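Local structure of ORC1-type DNA replication protein 2 (Aeropyrum pernix, 1W5T) at residues N137-Q148 and V177-S187. The protein binds ATP through an AAA+ ATPase domain, binds DNA and takes part in regulating DNA replication. Residues are numbered along the deposited sequence; the frame is centred on the assembly and turned at random.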
loop_
_atom_site.group_PDB
_atom_site.type_symbol
_atom_site.label_atom_id
_atom_site.label_comp_id
_atom_site.label_asym_id
_atom_site.label_seq_id
_atom_site.Cartn_x
_atom_site.Cartn_y
_atom_site.Cartn_z
ATOM N N ASN A 137 -7.203 -4.841 -32.170
ATOM C CA ASN A 137 -8.464 -5.158 -31.529
ATOM C C ASN A 137 -8.223 -5.673 -30.119
ATOM O O ASN A 137 -8.781 -6.679 -29.719
ATOM C CB ASN A 137 -9.308 -6.137 -32.364
ATOM C CG ASN A 137 -10.749 -6.215 -31.893
ATOM O OD1 ASN A 137 -11.175 -5.475 -30.976
ATOM N ND2 ASN A 137 -11.504 -7.125 -32.495
ATOM N N HIS A 138 -7.361 -4.969 -29.388
ATOM C CA HIS A 138 -7.034 -5.301 -28.032
ATOM C C HIS A 138 -7.528 -4.193 -27.054
ATOM O O HIS A 138 -7.709 -3.013 -27.415
ATOM C CB HIS A 138 -5.507 -5.426 -27.907
ATOM C CG HIS A 138 -4.914 -6.638 -28.534
ATOM N ND1 HIS A 138 -3.546 -6.824 -28.628
ATOM C CD2 HIS A 138 -5.479 -7.722 -29.116
ATOM C CE1 HIS A 138 -3.296 -7.984 -29.213
ATOM N NE2 HIS A 138 -4.455 -8.558 -29.515
ATOM N N TYR A 139 -7.694 -4.559 -25.795
ATOM C CA TYR A 139 -7.926 -3.586 -24.727
ATOM C C TYR A 139 -6.727 -3.609 -23.736
ATOM O O TYR A 139 -6.010 -4.607 -23.642
ATOM C CB TYR A 139 -9.212 -3.955 -24.032
ATOM C CG TYR A 139 -10.366 -4.007 -24.999
ATOM C CD1 TYR A 139 -10.648 -5.172 -25.771
ATOM C CD2 TYR A 139 -11.161 -2.896 -25.175
ATOM C CE1 TYR A 139 -11.721 -5.181 -26.687
ATOM C CE2 TYR A 139 -12.224 -2.896 -26.062
ATOM C CZ TYR A 139 -12.511 -4.018 -26.799
ATOM O OH TYR A 139 -13.603 -3.936 -27.649
ATOM N N LEU A 140 -6.488 -2.508 -23.036
ATOM C CA LEU A 140 -5.331 -2.415 -22.151
ATOM C C LEU A 140 -5.782 -1.900 -20.801
ATOM O O LEU A 140 -6.330 -0.821 -20.686
ATOM C CB LEU A 140 -4.265 -1.496 -22.753
ATOM C CG LEU A 140 -2.976 -1.139 -21.982
ATOM C CD1 LEU A 140 -1.952 -2.310 -21.909
ATOM C CD2 LEU A 140 -2.334 0.113 -22.545
ATOM N N LEU A 141 -5.563 -2.693 -19.777
ATOM C CA LEU A 141 -5.845 -2.271 -18.426
ATOM C C LEU A 141 -4.491 -2.026 -17.718
ATOM O O LEU A 141 -3.642 -2.924 -17.599
ATOM C CB LEU A 141 -6.738 -3.292 -17.750
ATOM C CG LEU A 141 -7.266 -3.128 -16.334
ATOM C CD1 LEU A 141 -7.537 -1.674 -15.993
ATOM C CD2 LEU A 141 -8.504 -3.937 -16.192
ATOM N N VAL A 142 -4.291 -0.760 -17.338
ATOM C CA VAL A 142 -3.042 -0.293 -16.787
ATOM C C VAL A 142 -3.109 -0.157 -15.249
ATOM O O VAL A 142 -3.942 0.583 -14.726
ATOM C CB VAL A 142 -2.643 1.090 -17.414
ATOM C CG1 VAL A 142 -1.232 1.523 -16.914
ATOM C CG2 VAL A 142 -2.682 1.041 -18.952
ATOM N N ILE A 143 -2.258 -0.873 -14.530
ATOM C CA ILE A 143 -2.093 -0.598 -13.090
ATOM C C ILE A 143 -0.973 0.434 -12.914
ATOM O O ILE A 143 0.153 0.184 -13.344
ATOM C CB ILE A 143 -1.701 -1.870 -12.271
ATOM C CG1 ILE A 143 -2.683 -3.033 -12.516
ATOM C CG2 ILE A 143 -1.535 -1.520 -10.754
ATOM C CD1 ILE A 143 -2.234 -4.375 -11.958
ATOM N N LEU A 144 -1.281 1.570 -12.276
ATOM C CA LEU A 144 -0.241 2.507 -11.856
ATOM C C LEU A 144 -0.139 2.451 -10.352
ATOM O O LEU A 144 -0.905 3.114 -9.658
ATOM C CB LEU A 144 -0.508 3.957 -12.287
ATOM C CG LEU A 144 -0.739 4.278 -13.769
ATOM C CD1 LEU A 144 -1.259 5.697 -13.983
ATOM C CD2 LEU A 144 0.547 4.016 -14.550
ATOM N N ASP A 145 0.838 1.669 -9.886
ATOM C CA ASP A 145 1.201 1.491 -8.481
ATOM C C ASP A 145 2.028 2.635 -7.897
ATOM O O ASP A 145 2.738 3.342 -8.612
ATOM C CB ASP A 145 1.989 0.193 -8.315
ATOM C CG ASP A 145 1.687 -0.525 -7.016
ATOM O OD1 ASP A 145 1.124 0.075 -6.054
ATOM O OD2 ASP A 145 1.980 -1.722 -6.860
ATOM N N GLU A 146 1.946 2.787 -6.575
ATOM C CA GLU A 146 2.607 3.885 -5.883
ATOM C C GLU A 146 2.230 5.181 -6.579
ATOM O O GLU A 146 3.099 6.019 -6.828
ATOM C CB GLU A 146 4.146 3.734 -5.864
ATOM C CG GLU A 146 4.704 2.452 -5.249
ATOM C CD GLU A 146 4.528 2.350 -3.735
ATOM O OE1 GLU A 146 4.854 1.301 -3.156
ATOM O OE2 GLU A 146 4.067 3.303 -3.103
ATOM N N PHE A 147 0.930 5.330 -6.857
ATOM C CA PHE A 147 0.405 6.441 -7.630
ATOM C C PHE A 147 0.701 7.760 -6.936
ATOM O O PHE A 147 0.996 8.762 -7.600
ATOM C CB PHE A 147 -1.110 6.283 -7.887
ATOM C CG PHE A 147 -1.689 7.374 -8.744
ATOM C CD1 PHE A 147 -1.353 7.473 -10.105
ATOM C CD2 PHE A 147 -2.548 8.313 -8.197
ATOM C CE1 PHE A 147 -1.882 8.473 -10.888
ATOM C CE2 PHE A 147 -3.087 9.330 -8.975
ATOM C CZ PHE A 147 -2.764 9.417 -10.315
ATOM N N GLN A 148 0.662 7.752 -5.597
ATOM C CA GLN A 148 0.939 8.961 -4.830
ATOM C C GLN A 148 2.264 9.599 -5.237
ATOM O O GLN A 148 2.353 10.806 -5.214
ATOM C CB GLN A 148 0.875 8.725 -3.319
ATOM C CG GLN A 148 2.109 8.072 -2.709
ATOM C CD GLN A 148 2.277 6.623 -3.120
ATOM O OE1 GLN A 148 1.350 5.969 -3.652
ATOM N NE2 GLN A 148 3.451 6.098 -2.847
ATOM N N VAL A 177 -13.919 3.365 -30.233
ATOM C CA VAL A 177 -13.910 2.371 -29.166
ATOM C C VAL A 177 -12.798 2.751 -28.144
ATOM O O VAL A 177 -11.610 2.787 -28.487
ATOM C CB VAL A 177 -13.727 0.910 -29.731
ATOM C CG1 VAL A 177 -13.780 -0.127 -28.644
ATOM C CG2 VAL A 177 -14.826 0.552 -30.745
ATOM N N ASN A 178 -13.205 3.090 -26.917
ATOM C CA ASN A 178 -12.295 3.328 -25.785
ATOM C C ASN A 178 -11.612 2.020 -25.373
ATOM O O ASN A 178 -12.307 1.036 -25.045
ATOM C CB ASN A 178 -13.079 3.872 -24.596
ATOM C CG ASN A 178 -13.778 5.219 -24.898
ATOM O OD1 ASN A 178 -13.443 5.920 -25.853
ATOM N ND2 ASN A 178 -14.744 5.566 -24.084
ATOM N N ARG A 179 -10.275 1.992 -25.348
ATOM C CA ARG A 179 -9.578 0.718 -25.121
ATOM C C ARG A 179 -8.538 0.723 -24.014
ATOM O O ARG A 179 -7.705 -0.176 -23.960
ATOM C CB ARG A 179 -8.909 0.240 -26.417
ATOM C CG ARG A 179 -9.794 0.267 -27.635
ATOM C CD ARG A 179 -9.159 -0.462 -28.780
ATOM N NE ARG A 179 -10.040 -0.581 -29.911
ATOM C CZ ARG A 179 -10.706 -1.645 -30.279
ATOM N NH1 ARG A 179 -10.650 -2.814 -29.625
ATOM N NH2 ARG A 179 -11.462 -1.519 -31.364
ATOM N N ILE A 180 -8.583 1.725 -23.142
ATOM C CA ILE A 180 -7.612 1.846 -22.039
ATOM C C ILE A 180 -8.336 2.180 -20.741
ATOM O O ILE A 180 -9.052 3.186 -20.675
ATOM C CB ILE A 180 -6.554 2.951 -22.292
ATOM C CG1 ILE A 180 -5.842 2.766 -23.627
ATOM C CG2 ILE A 180 -5.474 2.887 -21.199
ATOM C CD1 ILE A 180 -4.905 3.878 -23.910
ATOM N N GLY A 181 -8.165 1.347 -19.722
ATOM C CA GLY A 181 -8.652 1.680 -18.398
ATOM C C GLY A 181 -7.511 1.681 -17.401
ATOM O O GLY A 181 -6.397 1.283 -17.722
ATOM N N PHE A 182 -7.798 2.106 -16.177
ATOM C CA PHE A 182 -6.777 2.332 -15.178
ATOM C C PHE A 182 -7.162 1.833 -13.828
ATOM O O PHE A 182 -8.291 1.954 -13.425
ATOM C CB PHE A 182 -6.494 3.820 -15.050
ATOM C CG PHE A 182 -5.795 4.391 -16.226
ATOM C CD1 PHE A 182 -6.504 5.062 -17.184
ATOM C CD2 PHE A 182 -4.420 4.269 -16.367
ATOM C CE1 PHE A 182 -5.866 5.623 -18.270
ATOM C CE2 PHE A 182 -3.779 4.800 -17.490
ATOM C CZ PHE A 182 -4.515 5.484 -18.432
ATOM N N LEU A 183 -6.191 1.272 -13.130
ATOM C CA LEU A 183 -6.351 0.912 -11.747
ATOM C C LEU A 183 -5.194 1.611 -11.054
ATOM O O LEU A 183 -4.030 1.248 -11.263
ATOM C CB LEU A 183 -6.230 -0.591 -11.598
ATOM C CG LEU A 183 -7.073 -1.262 -10.521
ATOM C CD1 LEU A 183 -6.493 -2.563 -10.072
ATOM C CD2 LEU A 183 -7.514 -0.408 -9.339
ATOM N N LEU A 184 -5.492 2.654 -10.290
ATOM C CA LEU A 184 -4.423 3.391 -9.582
ATOM C C LEU A 184 -4.261 2.731 -8.230
ATOM O O LEU A 184 -5.252 2.311 -7.620
ATOM C CB LEU A 184 -4.808 4.849 -9.407
ATOM C CG LEU A 184 -5.393 5.548 -10.667
ATOM C CD1 LEU A 184 -5.708 7.056 -10.458
ATOM C CD2 LEU A 184 -4.446 5.387 -11.856
ATOM N N VAL A 185 -3.030 2.573 -7.765
ATOM C CA VAL A 185 -2.827 2.033 -6.410
ATOM C C VAL A 185 -1.960 3.006 -5.648
ATOM O O VAL A 185 -0.883 3.269 -6.125
ATOM C CB VAL A 185 -2.130 0.671 -6.467
ATOM C CG1 VAL A 185 -1.912 0.106 -5.063
ATOM C CG2 VAL A 185 -2.920 -0.299 -7.337
ATOM N N ALA A 186 -2.454 3.545 -4.516
ATOM C CA ALA A 186 -1.767 4.569 -3.723
ATOM C C ALA A 186 -1.572 4.083 -2.302
ATOM O O ALA A 186 -2.270 3.223 -1.850
ATOM C CB ALA A 186 -2.530 5.872 -3.697
ATOM N N SER A 187 -0.632 4.662 -1.571
ATOM C CA SER A 187 -0.350 4.101 -0.237
ATOM C C SER A 187 -1.453 4.358 0.785
ATOM O O SER A 187 -1.667 3.542 1.682
ATOM C CB SER A 187 1.000 4.571 0.285
ATOM O OG SER A 187 0.978 5.969 0.312
#
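Arg179 reaches back past the start of strand 139-145 to the turn before it, its chain, extended from CG to NE, laying CD 3.2 Å from His138 O and bringing NH1 to Asn137 OD1, to which it donates at 3.0 Å, the amide and guanidinium planes perpendicular. NH1 also lies over one face of the Tyr139 ring, toward its rim, 3.6 Å from Tyr139 CZ; with the guanidinium carbon farther off, any cation-pi attraction is weak at most. Val177 CG1 covers a face of the guanidinium, and NH2 forms a salt bridge with Asp175. From here the two strands run parallel as neighbours in the AAA+ core sheet, joined by backbone hydrogen bonds from Leu140 N to Arg179 O at one end to Val185 N to Leu144 O at the other. There Val185 packs CG2 on Ile143 CG2 at 3.9 Å; CG1, anti to the backbone N (chi1 180°), is turned to Asp145 OD1, and Val185 O takes the amide of Phe147. On the other sheet face Leu184 CD1 lies over the Phe147 ring, 3.9 Å from its centroid. Gln148 OE1 receives Ser187 N at 3.2 Å, from well above the carbonyl plane, and its NE2 holds Glu146 OE2; an alanine in place of Gln148 would probably leave Ser187 N without this acceptor and the Glu146 carboxylate freer to turn. Asp145 and Glu146, placed as in a Walker B motif, lie near the magnesium and the nucleotide respectively, and Asp145 OD2 is hydrogen-bonded to Thr66 OG1 and Tyr91 OH; the backbone bonds and apolar packing probably help hold this acidic pair beside the P-loop.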